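DNMT2 (PDB 4H0N) methylates cytosine 38 in the anticodon loop of tRNA(Asp), using S-adenosyl-L-methionine, and also has DNA (cytosine-5)-methyltransferase activity. Local coordinates at residues 143-148 against 160-165. The protein carries 3 engineered substitutions. Sequence-based numbering, arbitrary orientation.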
loop_
_atom_site.group_PDB
_atom_site.type_symbol
_atom_site.label_atom_id
_atom_site.label_comp_id
_atom_site.label_asym_id
_atom_site.label_seq_id
_atom_site.Cartn_x
_atom_site.Cartn_y
_atom_site.Cartn_z
ATOM N N TYR A 143 -20.255 5.451 -8.317
ATOM C CA TYR A 143 -19.021 4.770 -7.935
ATOM C C TYR A 143 -18.705 3.510 -8.731
ATOM O O TYR A 143 -19.562 2.935 -9.397
ATOM C CB TYR A 143 -19.098 4.401 -6.458
ATOM C CG TYR A 143 -20.227 3.445 -6.152
ATOM C CD1 TYR A 143 -20.009 2.076 -6.114
ATOM C CD2 TYR A 143 -21.518 3.910 -5.919
ATOM C CE1 TYR A 143 -21.039 1.197 -5.842
ATOM C CE2 TYR A 143 -22.555 3.036 -5.644
ATOM C CZ TYR A 143 -22.308 1.681 -5.607
ATOM O OH TYR A 143 -23.328 0.802 -5.338
ATOM N N GLN A 144 -17.453 3.087 -8.636
ATOM C CA GLN A 144 -17.055 1.765 -9.071
ATOM C C GLN A 144 -16.131 1.137 -8.023
ATOM O O GLN A 144 -15.196 1.783 -7.541
ATOM C CB GLN A 144 -16.346 1.836 -10.416
ATOM C CG GLN A 144 -15.903 0.486 -10.928
ATOM C CD GLN A 144 -17.071 -0.433 -11.223
ATOM O OE1 GLN A 144 -17.744 -0.289 -12.247
ATOM N NE2 GLN A 144 -17.317 -1.389 -10.333
ATOM N N GLU A 145 -16.409 -0.112 -7.658
ATOM C CA GLU A 145 -15.523 -0.867 -6.780
ATOM C C GLU A 145 -14.572 -1.745 -7.586
ATOM O O GLU A 145 -14.955 -2.318 -8.603
ATOM C CB GLU A 145 -16.329 -1.743 -5.826
ATOM C CG GLU A 145 -17.240 -0.976 -4.897
ATOM C CD GLU A 145 -17.903 -1.872 -3.874
ATOM O OE1 GLU A 145 -18.569 -2.849 -4.279
ATOM O OE2 GLU A 145 -17.750 -1.604 -2.663
ATOM N N PHE A 146 -13.331 -1.854 -7.125
ATOM C CA PHE A 146 -12.346 -2.700 -7.787
ATOM C C PHE A 146 -11.709 -3.676 -6.806
ATOM O O PHE A 146 -11.700 -3.447 -5.599
ATOM C CB PHE A 146 -11.224 -1.860 -8.397
ATOM C CG PHE A 146 -11.680 -0.849 -9.413
ATOM C CD1 PHE A 146 -12.094 0.411 -9.017
ATOM C CD2 PHE A 146 -11.646 -1.141 -10.767
ATOM C CE1 PHE A 146 -12.488 1.347 -9.951
ATOM C CE2 PHE A 146 -12.038 -0.210 -11.703
ATOM C CZ PHE A 146 -12.456 1.034 -11.296
ATOM N N LEU A 147 -11.177 -4.765 -7.344
ATOM C CA LEU A 147 -10.261 -5.630 -6.613
ATOM C C LEU A 147 -9.046 -5.855 -7.508
ATOM O O LEU A 147 -9.036 -6.743 -8.365
ATOM C CB LEU A 147 -10.921 -6.958 -6.235
ATOM C CG LEU A 147 -11.749 -6.983 -4.946
ATOM C CD1 LEU A 147 -12.442 -8.327 -4.772
ATOM C CD2 LEU A 147 -10.886 -6.666 -3.725
ATOM N N LEU A 148 -8.026 -5.028 -7.306
ATOM C CA LEU A 148 -6.876 -5.002 -8.189
ATOM C C LEU A 148 -5.598 -5.474 -7.533
ATOM O O LEU A 148 -5.352 -5.249 -6.344
ATOM C CB LEU A 148 -6.652 -3.598 -8.720
ATOM C CG LEU A 148 -7.794 -3.056 -9.563
ATOM C CD1 LEU A 148 -7.450 -1.665 -10.043
ATOM C CD2 LEU A 148 -8.063 -3.981 -10.736
ATOM N N LEU A 160 -3.146 -7.591 -3.635
ATOM C CA LEU A 160 -4.582 -7.560 -3.818
ATOM C C LEU A 160 -5.223 -6.590 -2.823
ATOM O O LEU A 160 -5.095 -6.746 -1.607
ATOM C CB LEU A 160 -5.148 -8.971 -3.654
ATOM C CG LEU A 160 -6.613 -9.188 -4.031
ATOM C CD1 LEU A 160 -6.920 -8.613 -5.415
ATOM C CD2 LEU A 160 -6.944 -10.665 -3.976
ATOM N N ARG A 161 -5.899 -5.579 -3.358
ATOM C CA ARG A 161 -6.522 -4.541 -2.550
ATOM C C ARG A 161 -7.900 -4.163 -3.093
ATOM O O ARG A 161 -8.187 -4.321 -4.284
ATOM C CB ARG A 161 -5.643 -3.294 -2.525
ATOM C CG ARG A 161 -4.317 -3.473 -1.825
ATOM C CD ARG A 161 -4.544 -3.830 -0.378
ATOM N NE ARG A 161 -3.396 -3.506 0.462
ATOM C CZ ARG A 161 -2.419 -4.358 0.759
ATOM N NH1 ARG A 161 -2.441 -5.593 0.276
ATOM N NH2 ARG A 161 -1.418 -3.974 1.541
ATOM N N TYR A 162 -8.745 -3.658 -2.203
ATOM C CA TYR A 162 -10.046 -3.128 -2.575
ATOM C C TYR A 162 -9.895 -1.664 -2.946
ATOM O O TYR A 162 -9.144 -0.931 -2.302
ATOM C CB TYR A 162 -11.017 -3.263 -1.402
ATOM C CG TYR A 162 -12.300 -2.482 -1.559
ATOM C CD1 TYR A 162 -13.425 -3.064 -2.132
ATOM C CD2 TYR A 162 -12.393 -1.163 -1.126
ATOM C CE1 TYR A 162 -14.605 -2.351 -2.270
ATOM C CE2 TYR A 162 -13.560 -0.445 -1.266
ATOM C CZ TYR A 162 -14.663 -1.041 -1.833
ATOM O OH TYR A 162 -15.824 -0.317 -1.966
ATOM N N TYR A 163 -10.621 -1.234 -3.974
ATOM C CA TYR A 163 -10.654 0.179 -4.339
ATOM C C TYR A 163 -12.061 0.645 -4.651
ATOM O O TYR A 163 -12.878 -0.107 -5.180
ATOM C CB TYR A 163 -9.768 0.460 -5.546
ATOM C CG TYR A 163 -8.309 0.181 -5.310
ATOM C CD1 TYR A 163 -7.479 1.148 -4.756
ATOM C CD2 TYR A 163 -7.756 -1.052 -5.643
ATOM C CE1 TYR A 163 -6.137 0.897 -4.548
ATOM C CE2 TYR A 163 -6.416 -1.313 -5.431
ATOM C CZ TYR A 163 -5.613 -0.334 -4.886
ATOM O OH TYR A 163 -4.279 -0.583 -4.676
ATOM N N CYS A 164 -12.332 1.901 -4.324
ATOM C CA CYS A 164 -13.586 2.525 -4.692
ATOM C C CYS A 164 -13.325 3.917 -5.256
ATOM O O CYS A 164 -12.749 4.771 -4.581
ATOM C CB CYS A 164 -14.512 2.608 -3.478
ATOM S SG CYS A 164 -16.111 3.362 -3.844
ATOM N N THR A 165 -13.719 4.132 -6.505
ATOM C CA THR A 165 -13.673 5.465 -7.092
ATOM C C THR A 165 -15.078 6.054 -7.060
ATOM O O THR A 165 -15.942 5.655 -7.837
ATOM C CB THR A 165 -13.125 5.447 -8.532
ATOM O OG1 THR A 165 -13.756 4.398 -9.275
ATOM C CG2 THR A 165 -11.623 5.213 -8.527
#
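The antiparallel end of the mixed sheet, where the reversed strand 161-168 is inserted between 114-119 and the edge strand 141-148 as in class I methyltransferases, is formed here by 143-148 and 160-165. Hydrogen-bonded pairs Q144-T165, F146-Y163 and L148-R161 alternate with the non-hydrogen-bonded pairs E145-C164 and L147-Y162. At the central pair F146 N reaches Y163 O at 2.7 Å, in the carbonyl plane, whereas Y163 N meets F146 O at 2.9 Å from above the F146 carbonyl plane. On the face carrying E145, L147, Y162 and C164, the chief side-chain bond runs diagonally. Y162 holds CG anti to its backbone N (chi1 167°), and the ring reaches along the sheet until OH donates to E145 OE2. The E145 chain, extended beyond CG, presents the anti lone pair of OE2 to that hydroxyl; its CD lies at the edge of the Y162 ring, in the ring plane, with the carboxylate plane turned 88° to it. R129 forms a salt bridge to the same OE2, so the oxygen is gripped twice and the carboxylate is probably kept ionised. At the root of the Y162 side chain, L147 CD2 lies 4.1 Å from Y162 CB. An alanine in place of Y162 would remove the hydroxyl and ring, and would probably leave E145 more loosely oriented and lose the edge-to-face contact with F123. On the other face, F146, L148 and Y163 make the apolar contacts: F146 and Y163 cross at about a right angle, F146 CB lying 4.0 Å from Y163 CB. T165 OG1 sits in the plane of the F146 ring, at its edge, 3.4 Å from F146 CE1. Helix 321-332 packs on this second face through V323, L327 and L331, and helix 127-138 on the first, while strand 161-168 bonds to strand 114-119 through the backbones of Y162 and C164.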